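Local coordinates for xanthomonas outer protein D (Xanthomonas euvesicatoria, PDB 2OIX) that probably cleaves SUMO from conjugated proteins as a secreted cysteine protease of the Ulp1 family, present here as the inactive catalytic fragment, at residues A91-S96 with T122-A128. The protein carries 1 engineered substitution. Numbering follows the deposited sequence.
Sequences AYHYDS and THEMPIA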
loop_
_atom_site.group_PDB
_atom_site.type_symbol
_atom_site.label_atom_id
_atom_site.label_comp_id
_atom_site.label_asym_id
_atom_site.label_seq_id
_atom_site.Cartn_x
_atom_site.Cartn_y
_atom_site.Cartn_z
ATOM N N ALA A 91 2.378 -3.779 10.943
ATOM C CA ALA A 91 2.516 -3.888 9.482
ATOM C C ALA A 91 1.598 -5.003 8.989
ATOM O O ALA A 91 1.455 -6.058 9.675
ATOM C CB ALA A 91 4.006 -4.149 9.146
ATOM N N TYR A 92 0.913 -4.772 7.850
ATOM C CA TYR A 92 -0.135 -5.623 7.352
ATOM C C TYR A 92 0.090 -5.850 5.860
ATOM O O TYR A 92 0.273 -4.883 5.103
ATOM C CB TYR A 92 -1.500 -4.936 7.476
ATOM C CG TYR A 92 -1.771 -4.445 8.901
ATOM C CD1 TYR A 92 -2.389 -5.298 9.859
ATOM C CD2 TYR A 92 -1.443 -3.129 9.285
ATOM C CE1 TYR A 92 -2.630 -4.840 11.201
ATOM C CE2 TYR A 92 -1.692 -2.657 10.649
ATOM C CZ TYR A 92 -2.260 -3.547 11.564
ATOM O OH TYR A 92 -2.540 -3.130 12.807
ATOM N N HIS A 93 0.138 -7.113 5.456
ATOM C CA HIS A 93 0.270 -7.448 4.028
ATOM C C HIS A 93 -0.981 -8.095 3.447
ATOM O O HIS A 93 -1.475 -9.104 3.990
ATOM C CB HIS A 93 1.535 -8.329 3.831
ATOM C CG HIS A 93 1.840 -8.614 2.384
ATOM N ND1 HIS A 93 2.014 -9.891 1.892
ATOM C CD2 HIS A 93 2.015 -7.780 1.327
ATOM C CE1 HIS A 93 2.241 -9.839 0.589
ATOM N NE2 HIS A 93 2.231 -8.570 0.216
ATOM N N TYR A 94 -1.491 -7.523 2.349
ATOM C CA TYR A 94 -2.706 -7.981 1.654
ATOM C C TYR A 94 -2.307 -8.448 0.253
ATOM O O TYR A 94 -1.756 -7.674 -0.551
ATOM C CB TYR A 94 -3.762 -6.875 1.559
ATOM C CG TYR A 94 -4.123 -6.176 2.904
ATOM C CD1 TYR A 94 -5.206 -6.623 3.647
ATOM C CD2 TYR A 94 -3.446 -5.043 3.353
ATOM C CE1 TYR A 94 -5.596 -6.012 4.841
ATOM C CE2 TYR A 94 -3.812 -4.393 4.572
ATOM C CZ TYR A 94 -4.921 -4.893 5.300
ATOM O OH TYR A 94 -5.314 -4.304 6.476
ATOM N N ASP A 95 -2.530 -9.726 0.011
ATOM C CA ASP A 95 -2.256 -10.317 -1.301
ATOM C C ASP A 95 -3.505 -11.013 -1.823
ATOM O O ASP A 95 -4.054 -11.893 -1.167
ATOM C CB ASP A 95 -1.066 -11.280 -1.160
ATOM C CG ASP A 95 -0.614 -11.876 -2.503
ATOM O OD1 ASP A 95 0.494 -12.453 -2.548
ATOM O OD2 ASP A 95 -1.354 -11.809 -3.511
ATOM N N SER A 96 -3.963 -10.636 -3.009
ATOM C CA SER A 96 -5.205 -11.093 -3.469
ATOM C C SER A 96 -5.055 -12.380 -4.289
ATOM O O SER A 96 -6.067 -12.942 -4.812
ATOM C CB SER A 96 -5.796 -9.982 -4.309
ATOM O OG SER A 96 -4.962 -9.685 -5.418
ATOM N N THR A 122 5.043 -8.733 10.454
ATOM C CA THR A 122 4.005 -8.352 9.467
ATOM C C THR A 122 2.870 -9.383 9.402
ATOM O O THR A 122 3.124 -10.598 9.232
ATOM C CB THR A 122 4.606 -8.158 8.027
ATOM O OG1 THR A 122 5.665 -7.180 8.063
ATOM C CG2 THR A 122 3.534 -7.794 7.017
ATOM N N HIS A 123 1.631 -8.917 9.514
ATOM C CA HIS A 123 0.495 -9.814 9.543
ATOM C C HIS A 123 0.100 -10.126 8.128
ATOM O O HIS A 123 -0.047 -9.204 7.325
ATOM C CB HIS A 123 -0.687 -9.178 10.276
ATOM C CG HIS A 123 -0.405 -8.806 11.692
ATOM N ND1 HIS A 123 -0.467 -9.719 12.717
ATOM C CD2 HIS A 123 -0.064 -7.624 12.259
ATOM C CE1 HIS A 123 -0.177 -9.118 13.861
ATOM N NE2 HIS A 123 0.081 -7.847 13.609
ATOM N N GLU A 124 -0.036 -11.400 7.774
ATOM C CA GLU A 124 -0.627 -11.728 6.475
ATOM C C GLU A 124 -2.152 -11.633 6.567
ATOM O O GLU A 124 -2.798 -12.499 7.164
ATOM C CB GLU A 124 -0.218 -13.137 6.013
ATOM C CG GLU A 124 -0.508 -13.421 4.542
ATOM C CD GLU A 124 0.366 -12.587 3.560
ATOM O OE1 GLU A 124 1.463 -12.127 3.939
ATOM O OE2 GLU A 124 -0.060 -12.406 2.408
ATOM N N MET A 125 -2.727 -10.613 5.931
ATOM C CA MET A 125 -4.137 -10.269 6.127
ATOM C C MET A 125 -5.039 -10.739 5.018
ATOM O O MET A 125 -4.619 -10.792 3.868
ATOM C CB MET A 125 -4.284 -8.761 6.261
ATOM C CG MET A 125 -3.485 -8.186 7.402
ATOM S SD MET A 125 -4.222 -8.543 8.973
ATOM C CE MET A 125 -5.666 -7.478 8.988
ATOM N N PRO A 126 -6.297 -11.084 5.367
ATOM C CA PRO A 126 -7.262 -11.419 4.329
ATOM C C PRO A 126 -7.726 -10.196 3.525
ATOM O O PRO A 126 -8.003 -9.085 4.069
ATOM C CB PRO A 126 -8.420 -12.055 5.104
ATOM C CG PRO A 126 -8.369 -11.427 6.473
ATOM C CD PRO A 126 -6.879 -11.164 6.728
ATOM N N ILE A 127 -7.798 -10.433 2.218
ATOM C CA ILE A 127 -8.307 -9.482 1.258
ATOM C C ILE A 127 -9.089 -10.295 0.225
ATOM O O ILE A 127 -8.740 -11.444 -0.048
ATOM C CB ILE A 127 -7.168 -8.714 0.587
ATOM C CG1 ILE A 127 -7.706 -7.661 -0.382
ATOM C CG2 ILE A 127 -6.186 -9.699 -0.096
ATOM C CD1 ILE A 127 -6.741 -6.513 -0.622
ATOM N N ALA A 128 -10.139 -9.703 -0.330
ATOM C CA ALA A 128 -10.895 -10.355 -1.403
ATOM C C ALA A 128 -9.908 -11.036 -2.367
ATOM O O ALA A 128 -8.884 -10.434 -2.743
ATOM C CB ALA A 128 -11.753 -9.338 -2.139
HETATM O O HOH W 1 -2.813 -11.556 2.314
HETATM O O HOH W 2 1.714 -13.033 -0.236
#
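Met125 lies alongside both Tyr92 and Tyr94: its CG lies over one face of the Tyr94 ring, where CB comes within 3.4 Å of Tyr94 CE1, while its sulfur sits at the edge of the Tyr92 ring in a Met-aromatic contact, SD 5.2 Å from the ring centroid. Tyr92, Tyr94, His123 and Met125 lie on one face of two parallel strands of the beta-alpha-beta unit (strand 90-94, helix 102-114, strand 123-125) of the Ulp1-type catalytic domain, 123-125 being the edge strand at one end of the mixed sheet. Pro126 O reaches the Tyr94 edge in plane, and the His123 ring runs beside that of Tyr92, planes 25° apart but slid so far that they barely overlap. Backbone hydrogen bonds join the strands: His123 N to Ala91 O, His93 N to His123 O (2.8 Å), and Met125 N to His93 O. Beyond the strands, Ile127 CD1 packs on Tyr94 CB at 3.7 Å. On the other face, Glu124 bends at chi2 (68°) and brings its carboxylate alongside His93, whose NE2 is hydrogen-bonded to Ser77 OG. Arg105 forms a salt bridge with Glu124 OE1, probably favouring its ionised form. That same oxygen lies in the imidazole plane and accepts on its syn side a hydrogen bond from His93 ND1 (3.1 Å), the ring and carboxylate planes 69° apart.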